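Local coordinates for 2-hydroxyhepta-2,4-diene-1, 7-dioateisomerase (Mycobacterium abscessus, PDB 3R6O), which is a probable 2-hydroxyhepta-2,4-diene-1,7-dioate isomerase of the fumarylacetoacetate hydrolase (FAH) family that binds magnesium, at residues A[159-164]-A[182-187]; A[225-230]-A[309-314]; A[163-168]-A[278-283]; A[233-238]-A[260-265]; A[103-108]-A[272-277]. All blocks are in the same frame, centred on the assembly; numbering follows the deposited sequence.

Residues 103-108 begin interaction 5, whose long loop closes only at 272-277, joining the start of strand 106-110 to the approach to strand 279-281. Within that loop, interaction 1 closes early, between 159-164 and 182-187. Interaction 3 starts from the same strand as interaction 1, shares Val-163 and Val-164 with it, and crosses interaction 5 to close at 278-283. Interaction 2 opens at 225-230 and closes last, at 309-314, so it crosses both 3 and 5; it links the large mixed sheet to the five-stranded one. Interaction 4, between 233-238 and 260-265, lies within the loops of 2, 3 and 5 and brings helix 261-269 against the loop before strand 239-244.

Interaction 1 (A[159-164]-A[182-187]); sequences IEIAVV and AGYMLA. With MG (magnesium ion), chain B.
Strands 159-164 and 182-187 pair antiparallel in the middle of the large mixed sheet of this FAH-family fold, from Glu-160 opposite Ala-187 to Val-164 opposite Gly-183. Backbone hydrogen bonds join them: Ala-162 N gives a 2.8 Å bond to Met-185 O, and Met-185 N returns one to Ala-162 O. At the far end Val-164 faces two residues, its N bonding to Gly-183 O while its O receives Ala-182 N at 2.8 Å. This is a classic beta bulge.

Apolar packing differs on the two faces. On one, Ile-161 CD1 reaches Leu-186 CD1 at 3.7 Å, and Val-163 CG1 lies alongside Tyr-184, 3.8 Å from its CD1; Ile-161 also packs on Phe-240 and Leu-311. On the other, where the residues are small, Ala-162 CB lies 4.1 Å from Ala-187 CB. The flexible Met-185, bent at its last torsion (chi3 -81°), folds CE back onto Val-164 CG2.

Metal binding is the task of Glu-160. Its CG stands anti to the carbonyl carbon (chi1 -45°), and the extended chain carries the carboxylate away from strand 182-187. Gly-283 N donates a hydrogen bond to OE1, which should steady the group for the ion it shares with Asp-189: Glu-160 OE2 binds the magnesium at 2.3 Å.

Interaction 2 (A[225-230]-A[309-314]); sequences WLFTTG and AKLGKM
Trp-225 lays its indole over the turn at Leu-311 and Gly-312, with Leu-311 O above one face and Gly-312 CA 3.4 Å from the ring carbon CH2. Glycine fits here twice over: it has no side chain to meet the six-membered ring, and its backbone has a positive phi (88°). The indole N-H has its own partner at the ring edge. Trp-225 NE1 donates to Lys-310 O at 2.9 Å, with the acceptor nearly in the ring plane and an N-H...O angle of 160°. The first torsion of the tryptophan, which sets CG between the backbone N and the carbonyl carbon (chi1 57°), swings the ring to this turn.

Phe-227 packs beside it. Lys-310 CB stands over the face of its ring, 4.2 Å from the centroid, in a CH-pi contact, and farther along the chain Lys-310 CD comes to 3.8 Å from Phe-227 CZ. The amino group continues past the ring to a salt bridge with Glu-236 and a cation-pi contact with Phe-238. From another direction Leu-311 CD2 touches Phe-227 CB at 3.4 Å, the two side chains crossing at about a right angle. Leu-311 then reaches inward to Tyr-184 and Ile-161 of the large sheet.

A water completes the contact, donating to both Trp-225 O and Leu-311 O, each at 2.8 Å. The chemistry is therefore mixed: the two rings and Leu-311 give apolar packing, and within it the indole N-H serves Lys-310 O while one water bridges a carbonyl from each segment.

Interaction 3 (A[163-168]-A[278-283]); sequences VVIGKP and DIILTG
Asp-278 has two flat groups, and only one, the peptide carbonyl, meets Ile-165. This carbonyl accepts Ile-165 N at 2.9 Å, the donor tilted 18° from the carbonyl plane, and the same oxygen is approached by Val-164 CA in a C-H...O contact of 3.4 Å. The carboxylate turns to other partners: OD2 takes hydrogen bonds from Gln-105 NE2 and from Arg-275 N, which suits an acidic residue at the point where a loop enters a strand. What the side chain gives to this contact is its CB, 4.0 Å from Ile-165 CG1.

The flat peptide groups next along the strands are joined in both directions. Ile-280 N donates to Val-163 O at 2.7 Å with an almost straight N-H...O angle of 173°, and Val-163 N answers to Ile-280 O. Between this doubly bonded pair and the bond from Ile-165 N to Asp-278 O, Val-164 and Ile-279 form a non-hydrogen-bonded pair, and Val-164 CG2 comes to 4.3 Å from Ile-279 CG1.

The opposite face carries Val-163 and Ile-280, lying side by side and pointing the same way, with Val-163 CG2 3.9 Å from Ile-280 CB. Ile-280 extends its chain (chi2 166°), which brings CD1 to 4.1 Å from Ile-165 CD1. Beta-branched residues suit these extended backbones. Ile-280 packs on Val-264 of helix 261-269 and on Leu-274, Ile-165 on Leu-274, and Val-163 on Phe-261.

The arrangement is that of two antiparallel neighbours in the core of a mixed sheet, where strand 279-281 stands between 155-165 and 106-110; just past its end, Thr-282 OG1 hydrogen-bonds to Ile-161 O of the strand that carries the metal ligand Glu-160.

Interaction 4 (A[233-238]-A[260-265]); sequences TTFETF and GFAEVV
Glu-236 N is held by a hydrogen bond with Tyr-184 OH, and the carbonyl of the same residue turns to the helix: Glu-236 O lies obliquely to the Phe-261 ring, 3.4 Å from Phe-261 CE2. No hydrogen bond crosses between the two segments themselves; aromatic packing carries the contact. Phe-261 CB lies over the face of Phe-235, 3.6 Å from the ring centroid, in a CH-pi contact. The two rings are near parallel, at 24°, but slid so far apart that they barely overlap. Ala-262 N also lies over that face, and Ala-262 CB comes to 3.7 Å from Phe-235 CE2; being small, the alanine lets the phenyl lie close to the helix. Phe-238 presents its edge instead, with Phe-261 CE2 in its plane and 4.0 Å from Phe-238 CE2.

At the N-cap, Gly-260 N donates to Glu-263 OE1 at 3.1 Å; Glu-263 OE2 also makes a salt bridge with Arg-174.

From the first turn of helix 261-269, the Phe-261 ring, its CG anti to the carbonyl carbon (chi1 -72°), packs on Ile-161 and Val-163 of strand 155-165, with Tyr-184 of strand 181-192 meeting it edge-to-face and the loop before strand 239-244 covering it.

Interaction 5 (A[103-108]-A[272-277]); sequences PGQVIA and IALRAG
The loop that carries the chain from helix 261-269 into strand 279-281 packs against the lead-in to strand 106-110, chiefly through Gln-105, which crosses to Ile-272 and Ala-273. Gln-105 NE2 donates to Ala-273 O at 3.2 Å, with the acceptor in the plane of the amide but the N-H...O angle bent to 142°. The glutamine sets CG between its backbone N and carbonyl carbon (chi1 66°) and then runs out extended, which brings the flat amide alongside the loop. There Ile-272 CG2 lies 3.6 Å from Gln-105 OE1, and Leu-274 CD2 lies 3.8 Å from Gln-105 NE2. An amide suits this place because it has both a donor and an acceptor to offer: NE2 serves the loop, while OE1 bonds to Ser-135 OG of the second subunit.

In the fold, strand 106-110 is the parallel neighbour of 279-281 in the large mixed sheet, and the contact lies at the dimer interface; Ala-273 O also accepts from Thr-137 OG1 of the second subunit. Farther along, Ile-107 and Ile-272 reach toward each other tip to tip, their CD1 atoms 4.2 Å apart.

At the other end a water joins the backbones, accepting from Gly-104 N at 2.9 Å and donating to Ala-276 O. Gly-277 turns the chain with a positive phi (98°), a conformation easy for a residue without a side chain. Its carbonyl O is buried with no hydrogen-bonding partner, pressed 3.2 Å from Pro-103 CB.

Interaction 1 (A[159-164]-A[182-187])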
# COMPACT_ATOMS: atom_id res chain seq x y z
N ILE A 159 19.04 -6.70 -1.67
CA ILE A 159 19.14 -6.72 -0.20
C ILE A 159 19.03 -5.31 0.36
O ILE A 159 19.67 -4.39 -0.12
CB ILE A 159 20.41 -7.43 0.30
CG1 ILE A 159 20.30 -7.72 1.80
CG2 ILE A 159 21.74 -6.65 -0.07
CD1 ILE A 159 21.54 -8.56 2.34
N GLU A 160 18.18 -5.13 1.35
CA GLU A 160 17.98 -3.82 1.95
C GLU A 160 17.76 -3.96 3.44
O GLU A 160 17.28 -4.99 3.92
CB GLU A 160 16.77 -3.12 1.29
CG GLU A 160 16.77 -3.23 -0.22
CD GLU A 160 15.96 -2.21 -0.97
OE1 GLU A 160 15.44 -1.23 -0.40
OE2 GLU A 160 15.86 -2.41 -2.19
N ILE A 161 18.07 -2.89 4.16
CA ILE A 161 17.69 -2.78 5.53
C ILE A 161 16.33 -2.01 5.60
O ILE A 161 16.19 -0.90 5.02
CB ILE A 161 18.81 -2.09 6.38
CG1 ILE A 161 20.18 -2.78 6.23
CG2 ILE A 161 18.40 -2.06 7.87
CD1 ILE A 161 20.21 -4.31 6.45
N ALA A 162 15.37 -2.60 6.28
CA ALA A 162 14.06 -1.98 6.51
C ALA A 162 13.97 -1.41 7.90
O ALA A 162 14.46 -2.01 8.87
CB ALA A 162 12.91 -3.01 6.33
N VAL A 163 13.30 -0.27 8.02
CA VAL A 163 12.84 0.19 9.33
C VAL A 163 11.34 -0.01 9.38
O VAL A 163 10.61 0.10 8.36
CB VAL A 163 13.17 1.66 9.67
CG1 VAL A 163 14.65 1.82 9.86
CG2 VAL A 163 12.65 2.60 8.62
N VAL A 164 10.91 -0.29 10.60
CA VAL A 164 9.56 -0.45 10.93
C VAL A 164 9.11 0.71 11.82
O VAL A 164 9.73 0.99 12.85
CB VAL A 164 9.35 -1.76 11.70
CG1 VAL A 164 7.92 -1.89 12.08
CG2 VAL A 164 9.78 -2.98 10.85
N ALA A 182 10.26 1.67 15.53
CA ALA A 182 10.21 0.59 16.49
C ALA A 182 11.45 -0.28 16.35
O ALA A 182 11.89 -0.86 17.30
CB ALA A 182 8.95 -0.25 16.30
N GLY A 183 11.98 -0.44 15.13
CA GLY A 183 13.19 -1.23 14.96
C GLY A 183 13.54 -1.50 13.51
O GLY A 183 13.12 -0.76 12.62
N TYR A 184 14.30 -2.57 13.29
CA TYR A 184 14.91 -2.82 11.99
C TYR A 184 14.75 -4.29 11.59
O TYR A 184 14.73 -5.18 12.44
CB TYR A 184 16.41 -2.54 12.03
CG TYR A 184 16.90 -1.24 12.61
CD1 TYR A 184 17.28 -0.19 11.79
CD2 TYR A 184 17.10 -1.11 13.97
CE1 TYR A 184 17.79 0.99 12.32
CE2 TYR A 184 17.63 0.05 14.52
CZ TYR A 184 17.98 1.10 13.69
OH TYR A 184 18.50 2.24 14.24
N MET A 185 14.68 -4.55 10.29
CA MET A 185 14.60 -5.93 9.76
C MET A 185 15.41 -6.02 8.49
O MET A 185 15.50 -5.04 7.72
CB MET A 185 13.19 -6.29 9.31
CG MET A 185 12.11 -6.08 10.26
SD MET A 185 10.71 -6.98 9.62
CE MET A 185 10.05 -5.87 8.39
N LEU A 186 15.96 -7.21 8.23
CA LEU A 186 16.56 -7.49 6.93
C LEU A 186 15.40 -7.64 5.95
O LEU A 186 14.31 -8.08 6.32
CB LEU A 186 17.40 -8.77 7.02
CG LEU A 186 18.49 -9.04 5.99
CD1 LEU A 186 19.40 -7.84 5.86
CD2 LEU A 186 19.30 -10.34 6.39
N ALA A 187 15.60 -7.22 4.70
CA ALA A 187 14.57 -7.34 3.71
C ALA A 187 15.16 -7.55 2.31
O ALA A 187 16.36 -7.36 2.11
CB ALA A 187 13.62 -6.12 3.73
MG MG B . 14.72 -1.06 -3.72

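Interaction 2 (A[225-230]-A[309-314])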
# COMPACT_ATOMS: atom_id res chain seq x y z
N TRP A 225 14.05 -11.35 12.14
CA TRP A 225 13.52 -10.70 13.32
C TRP A 225 13.48 -9.20 13.24
O TRP A 225 14.18 -8.59 12.43
CB TRP A 225 14.27 -11.18 14.59
CG TRP A 225 15.77 -10.99 14.58
CD1 TRP A 225 16.43 -9.80 14.67
CD2 TRP A 225 16.78 -12.01 14.54
NE1 TRP A 225 17.78 -10.01 14.63
CE2 TRP A 225 18.03 -11.35 14.57
CE3 TRP A 225 16.75 -13.41 14.46
CZ2 TRP A 225 19.24 -12.04 14.53
CZ3 TRP A 225 17.94 -14.10 14.43
CH2 TRP A 225 19.18 -13.42 14.46
N LEU A 226 12.60 -8.62 14.04
CA LEU A 226 12.63 -7.19 14.30
C LEU A 226 13.64 -6.90 15.37
O LEU A 226 13.47 -7.30 16.52
CB LEU A 226 11.25 -6.69 14.74
CG LEU A 226 11.12 -5.22 15.13
CD1 LEU A 226 11.31 -4.34 13.92
CD2 LEU A 226 9.72 -4.96 15.75
N PHE A 227 14.70 -6.20 15.01
CA PHE A 227 15.75 -5.82 15.96
C PHE A 227 15.33 -4.48 16.51
O PHE A 227 15.31 -3.48 15.76
CB PHE A 227 17.09 -5.76 15.22
CG PHE A 227 18.25 -5.29 16.05
CD1 PHE A 227 18.91 -6.15 16.91
CD2 PHE A 227 18.72 -3.99 15.94
CE1 PHE A 227 19.99 -5.72 17.67
CE2 PHE A 227 19.81 -3.56 16.68
CZ PHE A 227 20.44 -4.41 17.55
N THR A 228 14.87 -4.44 17.75
CA THR A 228 14.27 -3.21 18.27
C THR A 228 15.29 -2.12 18.61
O THR A 228 16.49 -2.37 18.83
CB THR A 228 13.39 -3.45 19.50
OG1 THR A 228 14.23 -3.84 20.59
CG2 THR A 228 12.33 -4.53 19.19
N THR A 229 14.78 -0.90 18.65
CA THR A 229 15.60 0.27 18.96
C THR A 229 15.96 0.35 20.42
O THR A 229 16.99 0.93 20.80
CB THR A 229 14.90 1.55 18.48
OG1 THR A 229 13.55 1.57 18.99
CG2 THR A 229 14.83 1.56 16.98
N GLY A 230 15.13 -0.24 21.27
CA GLY A 230 15.37 -0.21 22.69
C GLY A 230 15.61 1.20 23.20
O GLY A 230 14.78 2.09 22.97
N ALA A 309 24.94 -9.10 10.79
CA ALA A 309 25.32 -9.60 12.11
C ALA A 309 24.18 -9.39 13.14
O ALA A 309 23.95 -10.24 14.00
CB ALA A 309 26.63 -8.95 12.59
N LYS A 310 23.48 -8.27 13.07
CA LYS A 310 22.48 -7.96 14.09
C LYS A 310 21.08 -8.34 13.68
O LYS A 310 20.19 -8.43 14.52
CB LYS A 310 22.52 -6.48 14.48
CG LYS A 310 23.72 -6.11 15.31
CD LYS A 310 23.72 -4.63 15.67
CE LYS A 310 24.13 -3.72 14.49
NZ LYS A 310 24.60 -2.37 15.00
N LEU A 311 20.88 -8.60 12.40
CA LEU A 311 19.56 -8.80 11.87
C LEU A 311 19.31 -10.24 11.41
O LEU A 311 18.22 -10.55 10.96
CB LEU A 311 19.34 -7.83 10.72
CG LEU A 311 19.51 -6.35 11.03
CD1 LEU A 311 19.22 -5.59 9.78
CD2 LEU A 311 18.57 -5.87 12.18
N GLY A 312 20.32 -11.11 11.51
CA GLY A 312 20.10 -12.54 11.26
C GLY A 312 20.28 -12.89 9.79
O GLY A 312 20.97 -12.18 9.07
N LYS A 313 19.73 -14.01 9.37
CA LYS A 313 20.02 -14.55 8.04
C LYS A 313 18.75 -15.02 7.36
O LYS A 313 17.79 -15.46 8.00
CB LYS A 313 21.05 -15.70 8.12
N MET A 314 18.76 -14.92 6.04
CA MET A 314 17.70 -15.43 5.24
C MET A 314 18.26 -16.53 4.38
O MET A 314 19.45 -16.50 3.99
CB MET A 314 17.16 -14.34 4.30
CG MET A 314 16.48 -13.18 4.96
SD MET A 314 15.87 -12.10 3.62
CE MET A 314 14.76 -11.07 4.55
O HOH W 1 15.86 -9.27 10.27

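Interaction 3 (A[163-168]-A[278-283])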
# COMPACT_ATOMS: atom_id res chain seq x y z
N VAL A 163 13.30 -0.27 8.02
CA VAL A 163 12.84 0.19 9.33
C VAL A 163 11.34 -0.01 9.38
O VAL A 163 10.61 0.10 8.36
CB VAL A 163 13.17 1.66 9.67
CG1 VAL A 163 14.65 1.82 9.86
CG2 VAL A 163 12.65 2.60 8.62
N VAL A 164 10.91 -0.29 10.60
CA VAL A 164 9.56 -0.45 10.93
C VAL A 164 9.11 0.71 11.82
O VAL A 164 9.73 0.99 12.85
CB VAL A 164 9.35 -1.76 11.70
CG1 VAL A 164 7.92 -1.89 12.08
CG2 VAL A 164 9.78 -2.98 10.85
N ILE A 165 7.97 1.30 11.48
CA ILE A 165 7.49 2.50 12.16
C ILE A 165 6.77 2.08 13.43
O ILE A 165 6.00 1.10 13.43
CB ILE A 165 6.52 3.29 11.25
CG1 ILE A 165 7.20 3.74 9.95
CG2 ILE A 165 5.94 4.48 11.94
CD1 ILE A 165 8.45 4.62 10.14
N GLY A 166 7.02 2.80 14.50
CA GLY A 166 6.46 2.46 15.81
C GLY A 166 5.47 3.47 16.37
O GLY A 166 4.66 3.13 17.20
N LYS A 167 5.56 4.72 15.91
CA LYS A 167 4.62 5.76 16.27
C LYS A 167 4.26 6.49 15.02
O LYS A 167 5.15 6.80 14.24
CB LYS A 167 5.23 6.81 17.22
CG LYS A 167 5.61 6.33 18.59
CD LYS A 167 4.41 5.93 19.44
CE LYS A 167 3.37 7.01 19.63
NZ LYS A 167 2.28 6.50 20.52
N PRO A 168 2.97 6.81 14.86
CA PRO A 168 2.53 7.51 13.65
C PRO A 168 3.12 8.89 13.51
O PRO A 168 3.45 9.54 14.50
CB PRO A 168 1.02 7.60 13.83
CG PRO A 168 0.78 7.54 15.32
CD PRO A 168 1.92 6.73 15.90
N ASP A 278 3.99 0.19 9.62
CA ASP A 278 4.48 0.48 8.27
C ASP A 278 5.96 0.10 8.20
O ASP A 278 6.69 0.16 9.20
CB ASP A 278 4.32 1.94 7.89
CG ASP A 278 2.88 2.35 7.61
OD1 ASP A 278 1.96 1.51 7.52
OD2 ASP A 278 2.68 3.55 7.45
N ILE A 279 6.37 -0.32 7.01
CA ILE A 279 7.75 -0.74 6.74
C ILE A 279 8.34 0.14 5.66
O ILE A 279 7.68 0.38 4.64
CB ILE A 279 7.78 -2.19 6.21
CG1 ILE A 279 7.32 -3.16 7.31
CG2 ILE A 279 9.18 -2.63 5.70
CD1 ILE A 279 7.21 -4.56 6.77
N ILE A 280 9.57 0.61 5.87
CA ILE A 280 10.35 1.29 4.81
C ILE A 280 11.63 0.50 4.50
O ILE A 280 12.47 0.32 5.39
CB ILE A 280 10.70 2.76 5.19
CG1 ILE A 280 9.44 3.58 5.57
CG2 ILE A 280 11.35 3.47 4.00
CD1 ILE A 280 9.79 4.95 6.30
N LEU A 281 11.78 0.03 3.26
CA LEU A 281 13.02 -0.53 2.76
C LEU A 281 13.91 0.63 2.31
O LEU A 281 13.49 1.47 1.48
CB LEU A 281 12.79 -1.50 1.59
CG LEU A 281 12.39 -2.94 1.92
CD1 LEU A 281 11.13 -2.90 2.63
CD2 LEU A 281 12.31 -3.78 0.57
N THR A 282 15.12 0.69 2.84
CA THR A 282 15.92 1.90 2.74
C THR A 282 16.90 1.93 1.58
O THR A 282 17.72 2.82 1.52
CB THR A 282 16.64 2.23 4.05
OG1 THR A 282 17.55 1.17 4.40
CG2 THR A 282 15.60 2.47 5.17
N GLY A 283 16.81 0.97 0.65
CA GLY A 283 17.70 0.97 -0.50
C GLY A 283 18.64 -0.23 -0.55
O GLY A 283 18.89 -0.84 0.44

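Interaction 4 (A[233-238]-A[260-265])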
# COMPACT_ATOMS: atom_id res chain seq x y z
N THR A 233 19.49 6.38 21.21
CA THR A 233 19.11 7.78 20.94
C THR A 233 19.38 8.20 19.50
O THR A 233 18.95 9.29 19.06
CB THR A 233 19.82 8.75 21.90
OG1 THR A 233 21.24 8.58 21.81
CG2 THR A 233 19.35 8.49 23.31
N THR A 234 20.07 7.33 18.76
CA THR A 234 20.32 7.55 17.35
C THR A 234 20.10 6.24 16.60
O THR A 234 19.84 5.19 17.21
CB THR A 234 21.76 7.99 17.10
OG1 THR A 234 22.64 7.02 17.67
CG2 THR A 234 22.03 9.37 17.71
N PHE A 235 20.19 6.30 15.29
CA PHE A 235 20.09 5.08 14.49
C PHE A 235 21.39 4.30 14.54
O PHE A 235 22.46 4.87 14.81
CB PHE A 235 19.71 5.41 13.03
CG PHE A 235 18.28 5.83 12.90
CD1 PHE A 235 17.27 4.88 12.75
CD2 PHE A 235 17.92 7.16 13.02
CE1 PHE A 235 15.96 5.27 12.71
CE2 PHE A 235 16.63 7.55 12.96
CZ PHE A 235 15.64 6.61 12.78
N GLU A 236 21.29 2.99 14.34
CA GLU A 236 22.44 2.12 14.35
C GLU A 236 22.96 1.96 12.94
O GLU A 236 22.36 2.42 11.96
CB GLU A 236 22.09 0.75 14.94
CG GLU A 236 21.60 0.80 16.40
CD GLU A 236 21.86 -0.47 17.16
OE1 GLU A 236 22.66 -1.32 16.70
OE2 GLU A 236 21.30 -0.62 18.27
N THR A 237 24.13 1.37 12.87
CA THR A 237 24.82 1.07 11.62
C THR A 237 24.77 -0.44 11.41
O THR A 237 24.88 -1.22 12.37
CB THR A 237 26.22 1.63 11.73
OG1 THR A 237 26.11 3.07 11.74
CG2 THR A 237 27.13 1.19 10.58
N PHE A 238 24.58 -0.85 10.14
CA PHE A 238 24.58 -2.27 9.78
C PHE A 238 25.48 -2.56 8.60
O PHE A 238 25.64 -1.71 7.71
CB PHE A 238 23.18 -2.73 9.44
CG PHE A 238 22.21 -2.44 10.51
CD1 PHE A 238 21.92 -3.36 11.49
CD2 PHE A 238 21.64 -1.19 10.57
CE1 PHE A 238 21.06 -3.04 12.50
CE2 PHE A 238 20.76 -0.88 11.55
CZ PHE A 238 20.47 -1.80 12.52
N GLY A 260 20.63 8.84 4.99
CA GLY A 260 20.65 8.00 6.20
C GLY A 260 19.26 7.72 6.75
O GLY A 260 18.27 8.36 6.34
N PHE A 261 19.19 6.77 7.69
CA PHE A 261 17.89 6.36 8.31
C PHE A 261 16.98 7.53 8.73
O PHE A 261 15.78 7.55 8.41
CB PHE A 261 18.11 5.45 9.52
CG PHE A 261 18.57 4.06 9.18
CD1 PHE A 261 17.73 3.17 8.45
CD2 PHE A 261 19.83 3.62 9.57
CE1 PHE A 261 18.18 1.89 8.15
CE2 PHE A 261 20.27 2.34 9.27
CZ PHE A 261 19.44 1.46 8.56
N ALA A 262 17.55 8.51 9.42
CA ALA A 262 16.76 9.63 9.88
C ALA A 262 16.22 10.45 8.71
O ALA A 262 15.05 10.80 8.68
CB ALA A 262 17.59 10.50 10.90
N GLU A 263 17.06 10.69 7.72
CA GLU A 263 16.67 11.45 6.53
C GLU A 263 15.68 10.71 5.65
O GLU A 263 14.85 11.34 4.99
CB GLU A 263 17.91 11.78 5.71
CG GLU A 263 18.86 12.72 6.34
CD GLU A 263 20.16 12.82 5.53
OE1 GLU A 263 20.99 11.85 5.53
OE2 GLU A 263 20.33 13.88 4.88
N VAL A 264 15.79 9.38 5.61
CA VAL A 264 14.78 8.50 4.98
C VAL A 264 13.40 8.73 5.59
O VAL A 264 12.44 9.05 4.88
CB VAL A 264 15.21 7.02 5.04
CG1 VAL A 264 14.06 6.06 4.65
CG2 VAL A 264 16.39 6.77 4.07
N VAL A 265 13.32 8.67 6.92
CA VAL A 265 12.05 8.87 7.61
C VAL A 265 11.48 10.27 7.36
O VAL A 265 10.27 10.44 7.10
CB VAL A 265 12.18 8.59 9.11
CG1 VAL A 265 10.91 9.02 9.85
CG2 VAL A 265 12.49 7.10 9.34

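Interaction 5 (A[103-108]-A[272-277])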
# COMPACT_ATOMS: atom_id res chain seq x y z
N PRO A 103 1.80 -5.25 7.42
CA PRO A 103 2.07 -3.83 7.51
C PRO A 103 1.02 -3.06 6.72
O PRO A 103 0.53 -3.56 5.68
CB PRO A 103 3.45 -3.68 6.82
CG PRO A 103 3.48 -4.74 5.82
CD PRO A 103 2.67 -5.91 6.43
N GLY A 104 0.69 -1.86 7.18
CA GLY A 104 -0.32 -1.04 6.49
C GLY A 104 0.12 -0.63 5.09
O GLY A 104 -0.70 -0.52 4.17
N GLN A 105 1.42 -0.35 4.94
CA GLN A 105 1.99 -0.05 3.65
C GLN A 105 3.46 -0.39 3.67
O GLN A 105 4.09 -0.36 4.74
CB GLN A 105 1.80 1.41 3.23
CG GLN A 105 2.55 2.44 4.08
CD GLN A 105 2.06 3.86 3.89
OE1 GLN A 105 1.74 4.27 2.75
NE2 GLN A 105 2.05 4.64 4.99
N VAL A 106 3.98 -0.70 2.49
CA VAL A 106 5.39 -1.01 2.34
C VAL A 106 6.03 -0.09 1.32
O VAL A 106 5.69 -0.13 0.13
CB VAL A 106 5.59 -2.47 1.93
CG1 VAL A 106 7.11 -2.81 1.85
CG2 VAL A 106 4.80 -3.37 2.94
N ILE A 107 6.87 0.79 1.83
CA ILE A 107 7.58 1.77 1.04
C ILE A 107 8.97 1.23 0.75
O ILE A 107 9.60 0.64 1.63
CB ILE A 107 7.74 3.11 1.79
CG1 ILE A 107 6.38 3.64 2.25
CG2 ILE A 107 8.50 4.16 0.90
CD1 ILE A 107 5.36 3.67 1.22
N ALA A 108 9.44 1.39 -0.48
CA ALA A 108 10.81 1.00 -0.86
C ALA A 108 11.50 2.17 -1.56
O ALA A 108 10.90 2.82 -2.46
CB ALA A 108 10.80 -0.25 -1.81
N ILE A 272 4.15 11.29 2.67
CA ILE A 272 3.32 10.13 3.07
C ILE A 272 3.18 10.02 4.60
O ILE A 272 4.16 9.94 5.32
CB ILE A 272 3.89 8.80 2.52
CG1 ILE A 272 3.89 8.83 0.98
CG2 ILE A 272 3.08 7.62 3.01
CD1 ILE A 272 4.70 7.69 0.31
N ALA A 273 1.94 10.05 5.09
CA ALA A 273 1.66 9.88 6.48
C ALA A 273 1.87 8.41 6.89
O ALA A 273 1.41 7.50 6.20
CB ALA A 273 0.22 10.36 6.79
N LEU A 274 2.62 8.20 7.96
CA LEU A 274 3.01 6.86 8.38
C LEU A 274 2.27 6.42 9.65
O LEU A 274 2.01 7.23 10.52
CB LEU A 274 4.52 6.84 8.63
CG LEU A 274 5.44 7.17 7.46
CD1 LEU A 274 6.93 7.24 7.93
CD2 LEU A 274 5.24 6.13 6.35
N ARG A 275 1.96 5.13 9.73
CA ARG A 275 1.36 4.51 10.91
C ARG A 275 2.27 3.41 11.45
O ARG A 275 3.09 2.84 10.72
CB ARG A 275 0.03 3.87 10.51
CG ARG A 275 -0.97 4.87 9.94
CD ARG A 275 -2.26 4.25 9.56
NE ARG A 275 -3.20 5.27 9.06
CZ ARG A 275 -4.22 5.06 8.23
NH1 ARG A 275 -4.52 3.85 7.76
NH2 ARG A 275 -4.96 6.11 7.84
N ALA A 276 2.10 3.14 12.74
CA ALA A 276 2.70 1.97 13.35
C ALA A 276 2.43 0.73 12.52
O ALA A 276 1.28 0.48 12.07
CB ALA A 276 2.18 1.77 14.81
N GLY A 277 3.51 -0.00 12.28
CA GLY A 277 3.49 -1.23 11.52
C GLY A 277 3.89 -1.05 10.08
O GLY A 277 4.15 -2.04 9.42
O HOH W 2 0.85 0.00 9.34